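Local coordinates for glutathione S-transferase (PDB 4E8H), which probably catalyses the conjugation of glutathione to electrophilic compounds and, as a homodimer, binds glutathione through its thioredoxin-like domain, at residues L112-L115 and N116-P120. Numbering follows the deposited sequence.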
ATOM      1  N   LEU B 112      -8.458   5.058   1.829  1.00  6.50           N
ATOM      2  CA  LEU B 112      -9.171   4.418   2.933  1.00  6.62           C
ATOM      3  C   LEU B 112     -10.134   5.381   3.628  1.00  6.80           C
ATOM      4  O   LEU B 112     -11.293   5.036   3.873  1.00  6.76           O
ATOM      5  CB  LEU B 112      -8.183   3.824   3.944  1.00  6.62           C
ATOM      6  CG  LEU B 112      -8.740   3.259   5.256  1.00  6.54           C
ATOM      7  CD1 LEU B 112      -9.690   2.083   5.017  1.00  6.48           C
ATOM      8  CD2 LEU B 112      -7.603   2.852   6.180  1.00  6.66           C
ATOM      9  N   ARG B 113      -9.645   6.581   3.942  1.00  7.07           N
ATOM     10  CA  ARG B 113     -10.465   7.617   4.578  1.00  7.39           C
ATOM     11  C   ARG B 113     -11.567   8.133   3.650  1.00  7.63           C
ATOM     12  O   ARG B 113     -12.655   8.486   4.114  1.00  7.68           O
ATOM     13  CB  ARG B 113      -9.595   8.767   5.093  1.00  7.37           C
ATOM     14  CG  ARG B 113      -8.884   8.453   6.405  1.00  7.24           C
ATOM     15  CD  ARG B 113      -7.645   9.315   6.592  1.00  7.11           C
ATOM     16  NE  ARG B 113      -6.791   8.818   7.671  1.00  7.27           N
ATOM     17  CZ  ARG B 113      -6.390   9.536   8.717  1.00  7.17           C
ATOM     18  NH1 ARG B 113      -6.749  10.807   8.845  1.00  7.24           N
ATOM     19  NH2 ARG B 113      -5.613   8.980   9.638  1.00  7.04           N
ATOM     20  N   TYR B 114     -11.274   8.174   2.349  1.00  7.96           N
ATOM     21  CA  TYR B 114     -12.279   8.461   1.323  1.00  8.29           C
ATOM     22  C   TYR B 114     -13.395   7.418   1.371  1.00  8.80           C
ATOM     23  O   TYR B 114     -14.579   7.767   1.376  1.00  8.64           O
ATOM     24  CB  TYR B 114     -11.636   8.508  -0.075  1.00  8.16           C
ATOM     25  CG  TYR B 114     -12.615   8.360  -1.229  1.00  7.99           C
ATOM     26  CD1 TYR B 114     -13.251   9.472  -1.777  1.00  7.80           C
ATOM     27  CD2 TYR B 114     -12.900   7.103  -1.774  1.00  8.01           C
ATOM     28  CE1 TYR B 114     -14.151   9.341  -2.834  1.00  8.23           C
ATOM     29  CE2 TYR B 114     -13.801   6.959  -2.826  1.00  8.27           C
ATOM     30  CZ  TYR B 114     -14.421   8.083  -3.352  1.00  8.56           C
ATOM     31  OH  TYR B 114     -15.309   7.952  -4.396  1.00  8.79           O
ATOM     32  N   LEU B 115     -13.007   6.141   1.408  1.00  9.48           N
ATOM     33  CA  LEU B 115     -13.962   5.032   1.483  1.00 10.37           C
ATOM     34  C   LEU B 115     -14.819   5.089   2.739  1.00 10.96           C
ATOM     35  O   LEU B 115     -16.031   4.892   2.671  1.00 11.11           O
ATOM     36  CB  LEU B 115     -13.247   3.678   1.423  1.00 10.25           C
ATOM     37  CG  LEU B 115     -12.697   3.161   0.094  1.00 10.28           C
ATOM     38  CD1 LEU B 115     -11.944   1.863   0.344  1.00 10.14           C
ATOM     39  CD2 LEU B 115     -13.800   2.951  -0.944  1.00 10.24           C
ATOM     40  N   ASN B 116     -14.188   5.353   3.882  1.00 11.82           N
ATOM     41  CA  ASN B 116     -14.897   5.413   5.160  1.00 12.70           C
ATOM     42  C   ASN B 116     -15.922   6.545   5.225  1.00 13.24           C
ATOM     43  O   ASN B 116     -16.988   6.393   5.827  1.00 13.29           O
ATOM     44  CB  ASN B 116     -13.909   5.500   6.327  1.00 12.69           C
ATOM     45  CG  ASN B 116     -13.134   4.206   6.542  1.00 13.12           C
ATOM     46  OD1 ASN B 116     -13.477   3.157   5.992  1.00 13.62           O
ATOM     47  ND2 ASN B 116     -12.084   4.279   7.349  1.00 13.47           N
ATOM     48  N   LEU B 117     -15.597   7.671   4.592  1.00 13.93           N
ATOM     49  CA  LEU B 117     -16.521   8.800   4.500  1.00 14.69           C
ATOM     50  C   LEU B 117     -17.653   8.560   3.493  1.00 15.33           C
ATOM     51  O   LEU B 117     -18.827   8.726   3.828  1.00 15.42           O
ATOM     52  CB  LEU B 117     -15.771  10.100   4.170  1.00 14.55           C
ATOM     53  CG  LEU B 117     -16.571  11.390   3.925  1.00 14.37           C
ATOM     54  CD1 LEU B 117     -17.489  11.741   5.096  1.00 13.66           C
ATOM     55  CD2 LEU B 117     -15.637  12.549   3.618  1.00 14.13           C
ATOM     56  N   TYR B 118     -17.302   8.161   2.273  1.00 16.18           N
ATOM     57  CA  TYR B 118     -18.265   8.175   1.168  1.00 17.15           C
ATOM     58  C   TYR B 118     -19.065   6.894   0.922  1.00 17.92           C
ATOM     59  O   TYR B 118     -20.201   6.966   0.449  1.00 17.96           O
ATOM     60  CB  TYR B 118     -17.604   8.666  -0.122  1.00 17.07           C
ATOM     61  CG  TYR B 118     -17.330  10.154  -0.119  1.00 17.43           C
ATOM     62  CD1 TYR B 118     -18.373  11.077  -0.242  1.00 17.89           C
ATOM     63  CD2 TYR B 118     -16.032  10.643   0.009  1.00 17.64           C
ATOM     64  CE1 TYR B 118     -18.126  12.448  -0.238  1.00 18.20           C
ATOM     65  CE2 TYR B 118     -15.773  12.011   0.010  1.00 18.05           C
ATOM     66  CZ  TYR B 118     -16.823  12.907  -0.112  1.00 18.48           C
ATOM     67  OH  TYR B 118     -16.569  14.260  -0.108  1.00 18.89           O
ATOM     68  N   THR B 119     -18.489   5.736   1.242  1.00 19.01           N
ATOM     69  CA  THR B 119     -19.185   4.454   1.048  1.00 20.18           C
ATOM     70  C   THR B 119     -20.571   4.388   1.725  1.00 21.08           C
ATOM     71  O   THR B 119     -21.532   3.954   1.083  1.00 21.18           O
ATOM     72  CB  THR B 119     -18.301   3.235   1.434  1.00 20.14           C
ATOM     73  OG1 THR B 119     -17.069   3.287   0.703  1.00 20.14           O
ATOM     74  CG2 THR B 119     -19.005   1.918   1.118  1.00 20.28           C
ATOM     75  N   PRO B 120     -20.687   4.822   3.006  1.00 22.01           N
ATOM     76  CA  PRO B 120     -22.021   4.808   3.626  1.00 22.74           C
ATOM     77  C   PRO B 120     -23.022   5.705   2.896  1.00 23.50           C
ATOM     78  O   PRO B 120     -24.179   5.315   2.713  1.00 23.58           O
ATOM     79  CB  PRO B 120     -21.761   5.353   5.036  1.00 22.70           C
ATOM     80  CG  PRO B 120     -20.328   5.078   5.291  1.00 22.43           C
ATOM     81  CD  PRO B 120     -19.655   5.255   3.968  1.00 22.02           C
TER
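Residues 112-115 and 116-120 are successive turns of one helix, with Asn116 N, Leu117 N, Tyr118 N and Thr119 N donating hydrogen bonds to the carbonyl oxygens of Leu112, Arg113, Tyr114 and Leu115, until Pro120, lacking an N-H, leaves out one rung and the helix is kinked there. One residue before the missing rung, Thr119 grips Leu115 O twice, at 3.0 Å by Thr119 N and at 2.7 Å by Thr119 OG1, the two donors reaching it from opposite faces of the carbonyl plane. The hydroxyl is placed there because OG1 lies beside its own backbone N (chi1 -55°), which turns it back toward the preceding turn. A valine at Thr119 would probably leave Leu115 O with the backbone N-H as its sole partner within this turn. Tyr114 and Tyr118 meet on the buried side: Tyr114 CD1 lies 3.5 Å from Tyr118 CD2, the ring planes are inclined at 44°, and Tyr118 CB sits over one face of the Tyr114 ring. Both tyrosines pack against Ile172 of helix 160-174. On another side, Leu112 CD1 approaches Asn116 ND2 at 4.0 Å, and Leu112 also packs on Leu112 of the second subunit. The Leu115 side chain comes to about 7 Å from the bound glutathione. A threonine hydroxyl folded back onto the carbonyl four residues earlier, just before a proline kink, thus marks helix 93-124 of the all-helical C-terminal domain of the glutathione transferase fold.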